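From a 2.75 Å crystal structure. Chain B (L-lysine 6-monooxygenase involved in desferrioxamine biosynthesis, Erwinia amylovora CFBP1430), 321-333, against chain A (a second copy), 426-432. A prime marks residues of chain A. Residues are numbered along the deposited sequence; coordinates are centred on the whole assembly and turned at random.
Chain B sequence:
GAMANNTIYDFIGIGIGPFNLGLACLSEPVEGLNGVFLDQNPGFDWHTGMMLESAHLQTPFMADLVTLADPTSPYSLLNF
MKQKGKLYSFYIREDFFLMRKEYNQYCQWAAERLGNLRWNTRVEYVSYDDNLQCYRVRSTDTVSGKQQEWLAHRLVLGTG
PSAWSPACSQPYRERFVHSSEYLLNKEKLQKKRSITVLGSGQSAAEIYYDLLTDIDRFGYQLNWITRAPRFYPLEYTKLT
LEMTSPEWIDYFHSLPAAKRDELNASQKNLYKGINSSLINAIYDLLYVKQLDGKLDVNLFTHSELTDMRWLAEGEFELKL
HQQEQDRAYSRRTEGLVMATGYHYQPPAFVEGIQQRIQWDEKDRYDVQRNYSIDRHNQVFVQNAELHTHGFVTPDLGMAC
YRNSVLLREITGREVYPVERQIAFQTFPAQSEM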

ATOM      1  N   HIS B 321      14.851 -35.628   4.971  1.00 50.32           N
ATOM      2  CA  HIS B 321      14.160 -36.066   6.172  1.00 52.37           C
ATOM      3  C   HIS B 321      13.229 -34.954   6.634  1.00 53.46           C
ATOM      4  O   HIS B 321      13.677 -33.845   6.936  1.00 55.26           O
ATOM      5  CB  HIS B 321      15.158 -36.415   7.266  1.00 55.68           C
ATOM      6  CG  HIS B 321      14.537 -37.103   8.434  1.00 57.10           C
ATOM      7  ND1 HIS B 321      14.322 -36.473   9.642  1.00 57.95           N
ATOM      8  CD2 HIS B 321      14.054 -38.360   8.569  1.00 55.44           C
ATOM      9  CE1 HIS B 321      13.750 -37.320  10.478  1.00 59.18           C
ATOM     10  NE2 HIS B 321      13.577 -38.472   9.852  1.00 57.86           N
ATOM     11  N   GLN B 322      11.934 -35.261   6.675  1.00 53.20           N
ATOM     12  CA  GLN B 322      10.882 -34.305   7.060  1.00 51.17           C
ATOM     13  C   GLN B 322      10.772 -34.380   8.600  1.00 50.17           C
ATOM     14  O   GLN B 322      10.214 -35.319   9.144  1.00 46.70           O
ATOM     15  CB  GLN B 322       9.611 -34.591   6.219  1.00 47.01           C
ATOM     16  CG  GLN B 322       8.205 -34.528   6.770  1.00 47.24           C
ATOM     17  CD  GLN B 322       7.743 -33.176   7.242  1.00 46.17           C
ATOM     18  OE1 GLN B 322       8.263 -32.695   8.239  1.00 48.08           O
ATOM     19  NE2 GLN B 322       6.661 -32.660   6.661  1.00 45.30           N
ATOM     20  N   GLN B 323      11.370 -33.395   9.277  1.00 53.43           N
ATOM     21  CA  GLN B 323      11.674 -33.474  10.730  1.00 57.19           C
ATOM     22  C   GLN B 323      10.439 -33.439  11.613  1.00 53.63           C
ATOM     23  O   GLN B 323      10.440 -34.028  12.685  1.00 53.14           O
ATOM     24  CB  GLN B 323      12.625 -32.342  11.173  1.00 62.80           C
ATOM     25  CG  GLN B 323      14.065 -32.476  10.677  1.00 66.31           C
ATOM     26  CD  GLN B 323      14.836 -31.152  10.666  1.00 71.67           C
ATOM     27  OE1 GLN B 323      14.329 -30.114  10.224  1.00 71.19           O
ATOM     28  NE2 GLN B 323      16.083 -31.195  11.124  1.00 73.19           N
ATOM     29  N   GLU B 324       9.399 -32.746  11.161  1.00 53.71           N
ATOM     30  CA  GLU B 324       8.155 -32.621  11.913  1.00 53.65           C
ATOM     31  C   GLU B 324       7.420 -33.947  11.915  1.00 48.10           C
ATOM     32  O   GLU B 324       7.104 -34.491  12.969  1.00 48.76           O
ATOM     33  CB  GLU B 324       7.286 -31.515  11.304  1.00 59.21           C
ATOM     34  CG  GLU B 324       6.075 -31.118  12.132  1.00 59.27           C
ATOM     35  CD  GLU B 324       5.534 -29.751  11.746  1.00 59.78           C
ATOM     36  OE1 GLU B 324       4.843 -29.643  10.704  1.00 55.22           O
ATOM     37  OE2 GLU B 324       5.816 -28.782  12.487  1.00 59.30           O
ATOM     38  N   GLN B 325       7.184 -34.477  10.724  1.00 45.98           N
ATOM     39  CA  GLN B 325       6.546 -35.788  10.564  1.00 45.60           C
ATOM     40  C   GLN B 325       7.450 -36.927  11.027  1.00 47.06           C
ATOM     41  O   GLN B 325       6.951 -37.975  11.395  1.00 43.35           O
ATOM     42  CB  GLN B 325       6.168 -36.001   9.101  1.00 43.68           C
ATOM     43  CG  GLN B 325       5.136 -37.066   8.812  1.00 43.39           C
ATOM     44  CD  GLN B 325       4.788 -37.128   7.327  1.00 43.81           C
ATOM     45  OE1 GLN B 325       4.927 -36.139   6.604  1.00 45.96           O
ATOM     46  NE2 GLN B 325       4.332 -38.292   6.863  1.00 43.05           N
ATOM     47  N   ASP B 326       8.771 -36.706  10.989  1.00 56.79           N
ATOM     48  CA  ASP B 326       9.798 -37.705  11.324  1.00 60.10           C
ATOM     49  C   ASP B 326       9.756 -38.858  10.316  1.00 57.42           C
ATOM     50  O   ASP B 326       9.637 -40.021  10.695  1.00 59.16           O
ATOM     51  CB  ASP B 326       9.656 -38.186  12.786  1.00 65.30           C
ATOM     52  CG  ASP B 326      10.888 -38.943  13.307  1.00 67.47           C
ATOM     53  OD1 ASP B 326      11.895 -39.094  12.580  1.00 70.08           O
ATOM     54  OD2 ASP B 326      10.837 -39.395  14.471  1.00 66.31           O
ATOM     55  N   ARG B 327       9.858 -38.511   9.032  1.00 55.95           N
ATOM     56  CA  ARG B 327       9.809 -39.487   7.937  1.00 57.58           C
ATOM     57  C   ARG B 327      10.711 -39.084   6.766  1.00 55.09           C
ATOM     58  O   ARG B 327      10.705 -37.923   6.331  1.00 53.65           O
ATOM     59  CB  ARG B 327       8.367 -39.669   7.453  1.00 62.12           C
ATOM     60  CG  ARG B 327       8.125 -40.979   6.721  1.00 65.92           C
ATOM     61  CD  ARG B 327       6.632 -41.221   6.512  1.00 70.29           C
ATOM     62  NE  ARG B 327       6.363 -41.677   5.145  1.00 76.28           N
ATOM     63  CZ  ARG B 327       5.211 -41.537   4.484  1.00 73.20           C
ATOM     64  NH1 ARG B 327       4.154 -40.955   5.049  1.00 74.38           N
ATOM     65  NH2 ARG B 327       5.123 -41.987   3.236  1.00 71.13           N
ATOM     66  N   ALA B 328      11.483 -40.052   6.264  1.00 51.99           N
ATOM     67  CA  ALA B 328      12.441 -39.818   5.184  1.00 46.91           C
ATOM     68  C   ALA B 328      11.771 -39.947   3.820  1.00 43.15           C
ATOM     69  O   ALA B 328      10.760 -40.637   3.683  1.00 44.02           O
ATOM     70  CB  ALA B 328      13.606 -40.788   5.292  1.00 44.96           C
ATOM     71  N   TYR B 329      12.332 -39.264   2.826  1.00 40.15           N
ATOM     72  CA  TYR B 329      11.854 -39.343   1.444  1.00 39.00           C
ATOM     73  C   TYR B 329      12.911 -38.849   0.463  1.00 39.36           C
ATOM     74  O   TYR B 329      13.803 -38.094   0.846  1.00 41.54           O
ATOM     75  CB  TYR B 329      10.555 -38.548   1.261  1.00 39.88           C
ATOM     76  CG  TYR B 329      10.662 -37.027   1.311  1.00 41.26           C
ATOM     77  CD1 TYR B 329      10.776 -36.341   2.527  1.00 40.24           C
ATOM     78  CD2 TYR B 329      10.594 -36.265   0.136  1.00 42.07           C
ATOM     79  CE1 TYR B 329      10.845 -34.948   2.561  1.00 37.81           C
ATOM     80  CE2 TYR B 329      10.661 -34.876   0.169  1.00 40.13           C
ATOM     81  CZ  TYR B 329      10.779 -34.226   1.382  1.00 37.44           C
ATOM     82  OH  TYR B 329      10.833 -32.861   1.391  1.00 37.29           O
ATOM     83  N   SER B 330      12.804 -39.282  -0.793  1.00 39.74           N
ATOM     84  CA  SER B 330      13.747 -38.897  -1.848  1.00 41.07           C
ATOM     85  C   SER B 330      13.060 -38.046  -2.916  1.00 42.56           C
ATOM     86  O   SER B 330      11.842 -38.122  -3.108  1.00 44.46           O
ATOM     87  CB  SER B 330      14.390 -40.130  -2.491  1.00 40.03           C
ATOM     88  OG  SER B 330      13.421 -40.906  -3.189  1.00 40.54           O
ATOM     89  N   ARG B 331      13.862 -37.237  -3.602  1.00 40.99           N
ATOM     90  CA  ARG B 331      13.397 -36.322  -4.634  1.00 41.20           C
ATOM     91  C   ARG B 331      14.471 -36.271  -5.714  1.00 41.18           C
ATOM     92  O   ARG B 331      15.651 -36.456  -5.409  1.00 44.73           O
ATOM     93  CB  ARG B 331      13.241 -34.940  -4.013  1.00 44.63           C
ATOM     94  CG  ARG B 331      12.149 -34.087  -4.575  1.00 46.20           C
ATOM     95  CD  ARG B 331      10.782 -34.606  -4.167  1.00 44.74           C
ATOM     96  NE  ARG B 331       9.842 -34.204  -5.201  1.00 44.63           N
ATOM     97  CZ  ARG B 331       8.655 -34.746  -5.413  1.00 44.43           C
ATOM     98  NH1 ARG B 331       8.212 -35.744  -4.653  1.00 46.67           N
ATOM     99  NH2 ARG B 331       7.932 -34.304  -6.432  1.00 46.98           N
ATOM    100  N   ARG B 332      14.083 -35.988  -6.952  1.00 39.16           N
ATOM    101  CA  ARG B 332      15.049 -35.948  -8.053  1.00 42.67           C
ATOM    102  C   ARG B 332      15.083 -34.601  -8.710  1.00 41.04           C
ATOM    103  O   ARG B 332      14.079 -33.919  -8.759  1.00 40.89           O
ATOM    104  CB  ARG B 332      14.701 -36.992  -9.108  1.00 47.80           C
ATOM    105  CG  ARG B 332      15.152 -38.398  -8.777  1.00 51.91           C
ATOM    106  CD  ARG B 332      14.212 -39.352  -9.501  1.00 57.51           C
ATOM    107  NE  ARG B 332      14.677 -40.722  -9.483  1.00 65.71           N
ATOM    108  CZ  ARG B 332      15.681 -41.200 -10.221  1.00 74.05           C
ATOM    109  NH1 ARG B 332      16.385 -40.407 -11.030  1.00 81.58           N
ATOM    110  NH2 ARG B 332      16.007 -42.490 -10.145  1.00 72.28           N
ATOM    111  N   THR B 333      16.244 -34.229  -9.233  1.00 40.57           N
ATOM    112  CA  THR B 333      16.399 -32.962  -9.949  1.00 40.60           C
ATOM    113  C   THR B 333      17.682 -32.970 -10.800  1.00 44.10           C
ATOM    114  O   THR B 333      18.676 -33.606 -10.427  1.00 51.54           O
ATOM    115  CB  THR B 333      16.375 -31.762  -8.969  1.00 37.64           C
ATOM    116  OG1 THR B 333      16.187 -30.532  -9.690  1.00 36.37           O
ATOM    117  CG2 THR B 333      17.646 -31.688  -8.123  1.00 36.69           C
TER
ATOM    118  N   THR A 426       3.387 -28.989  -0.826  1.00 35.26           N
ATOM    119  CA  THR A 426       3.117 -30.314  -0.313  1.00 36.94           C
ATOM    120  C   THR A 426       3.647 -30.332   1.118  1.00 40.91           C
ATOM    121  O   THR A 426       4.851 -30.124   1.344  1.00 44.05           O
ATOM    122  CB  THR A 426       3.831 -31.371  -1.144  1.00 37.46           C
ATOM    123  OG1 THR A 426       3.530 -31.147  -2.522  1.00 37.55           O
ATOM    124  CG2 THR A 426       3.395 -32.772  -0.749  1.00 37.94           C
ATOM    125  N   PHE A 427       2.749 -30.572   2.075  1.00 43.99           N
ATOM    126  CA  PHE A 427       3.114 -30.599   3.484  1.00 43.41           C
ATOM    127  C   PHE A 427       3.760 -31.902   3.975  1.00 48.05           C
ATOM    128  O   PHE A 427       4.802 -31.851   4.629  1.00 49.07           O
ATOM    129  CB  PHE A 427       1.913 -30.239   4.320  1.00 40.57           C
ATOM    130  CG  PHE A 427       1.389 -28.870   4.046  1.00 40.78           C
ATOM    131  CD1 PHE A 427       2.149 -27.757   4.373  1.00 42.40           C
ATOM    132  CD2 PHE A 427       0.137 -28.686   3.476  1.00 40.36           C
ATOM    133  CE1 PHE A 427       1.682 -26.470   4.122  1.00 44.27           C
ATOM    134  CE2 PHE A 427      -0.340 -27.397   3.209  1.00 42.68           C
ATOM    135  CZ  PHE A 427       0.426 -26.286   3.551  1.00 45.20           C
ATOM    136  N   PRO A 428       3.154 -33.070   3.674  1.00 52.04           N
ATOM    137  CA  PRO A 428       3.797 -34.293   4.146  1.00 51.81           C
ATOM    138  C   PRO A 428       5.013 -34.685   3.314  1.00 48.44           C
ATOM    139  O   PRO A 428       5.191 -34.202   2.195  1.00 48.85           O
ATOM    140  CB  PRO A 428       2.698 -35.343   3.985  1.00 52.74           C
ATOM    141  CG  PRO A 428       1.947 -34.878   2.791  1.00 54.03           C
ATOM    142  CD  PRO A 428       1.928 -33.373   2.913  1.00 54.43           C
ATOM    143  N   ALA A 429       5.830 -35.575   3.870  1.00 45.32           N
ATOM    144  CA  ALA A 429       6.879 -36.234   3.110  1.00 43.74           C
ATOM    145  C   ALA A 429       6.234 -36.913   1.918  1.00 41.81           C
ATOM    146  O   ALA A 429       5.094 -37.370   2.010  1.00 42.21           O
ATOM    147  CB  ALA A 429       7.604 -37.261   3.969  1.00 44.06           C
ATOM    148  N   GLN A 430       6.955 -36.953   0.801  1.00 41.47           N
ATOM    149  CA  GLN A 430       6.466 -37.582  -0.422  1.00 41.62           C
ATOM    150  C   GLN A 430       7.611 -37.902  -1.380  1.00 38.57           C
ATOM    151  O   GLN A 430       8.181 -37.001  -1.987  1.00 36.11           O
ATOM    152  CB  GLN A 430       5.445 -36.665  -1.107  1.00 43.09           C
ATOM    153  CG  GLN A 430       4.902 -37.207  -2.423  1.00 42.73           C
ATOM    154  CD  GLN A 430       4.125 -36.177  -3.196  1.00 40.88           C
ATOM    155  OE1 GLN A 430       3.197 -35.577  -2.664  1.00 39.32           O
ATOM    156  NE2 GLN A 430       4.496 -35.970  -4.463  1.00 38.22           N
ATOM    157  N   SER A 431       7.914 -39.188  -1.525  1.00 39.42           N
ATOM    158  CA  SER A 431       8.975 -39.642  -2.424  1.00 43.39           C
ATOM    159  C   SER A 431       8.594 -39.539  -3.900  1.00 43.83           C
ATOM    160  O   SER A 431       7.430 -39.366  -4.253  1.00 40.49           O
ATOM    161  CB  SER A 431       9.367 -41.094  -2.111  1.00 46.07           C
ATOM    162  OG  SER A 431      10.074 -41.179  -0.889  1.00 47.28           O
ATOM    163  N   GLU A 432       9.605 -39.727  -4.750  1.00 45.22           N
ATOM    164  CA  GLU A 432       9.483 -39.654  -6.199  1.00 45.48           C
ATOM    165  C   GLU A 432      10.295 -40.786  -6.853  1.00 44.37           C
ATOM    166  O   GLU A 432       9.748 -41.800  -7.285  1.00 40.03           O
ATOM    167  CB  GLU A 432      10.030 -38.298  -6.635  1.00 47.01           C
ATOM    168  CG  GLU A 432       9.813 -37.929  -8.094  1.00 48.57           C
ATOM    169  CD  GLU A 432      10.660 -36.745  -8.549  1.00 48.63           C
ATOM    170  OE1 GLU A 432      11.339 -36.102  -7.715  1.00 50.48           O
ATOM    171  OE2 GLU A 432      10.651 -36.454  -9.763  1.00 47.25           O
TER

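Chain B forms a hairpin here. A strand ends at Gln322, a short turn follows, and a second strand runs from Arg327 to Thr333. Gln322 and Arg327 close the turn with paired backbone hydrogen bonds, N to O in each direction. The chain A stretch has no regular helix or strand from Phe427′ to Ser431′, and from Pro428′ on it runs extended along the hairpin. Together the two stretches bury 630 Å².

Gln322 works on both sides. Gln322 OE1 accepts from Gln325 N at 3.2 Å and so braces the turn. Gln322 NE2 makes a weak hydrogen bond to Phe427′ O at 2.9 Å. Gln325 reaches across with its own amide: Gln325 OE1 accepts from Ala429′ N at 2.9 Å, with nearly straight geometry. This bond ties the backbone of Ala429′ to the turn.

Tyr329 uses its ring as a floor for chain A. Ala429′ CA sits over one face, 4.3 Å from the Tyr329 ring centroid, in a CH-pi contact. Ala429′ CB packs against Tyr329 CD1 at 3.6 Å. Ala429′ CB points toward chain B and also lies 4.0 Å from Gln322 CG.

From Ser330 onward polar contacts dominate again. Ser330 N gives a weak hydrogen bond to Ser431′ OG at 3.3 Å. Ser330 O accepts a weak one from Glu432′ N at 3.2 Å, and Ser431′ CA lies 3.3 Å from the same Ser330 O, a CA-H...O contact.

The CB of Arg331 points away, but the end of the side chain comes nearer to chain A. Arg331 NH1 makes a weak hydrogen bond to Gln430′ O at 2.9 Å, near the guanidinium plane. Arg331 NE and Glu432′ OE1, 3.5 Å apart, form a salt bridge. The oxygen lies over the guanidinium face, so the attraction is one of charge alone. That same Glu432′ OE1 accepts from Arg332 N at 2.9 Å in a well-aligned hydrogen bond.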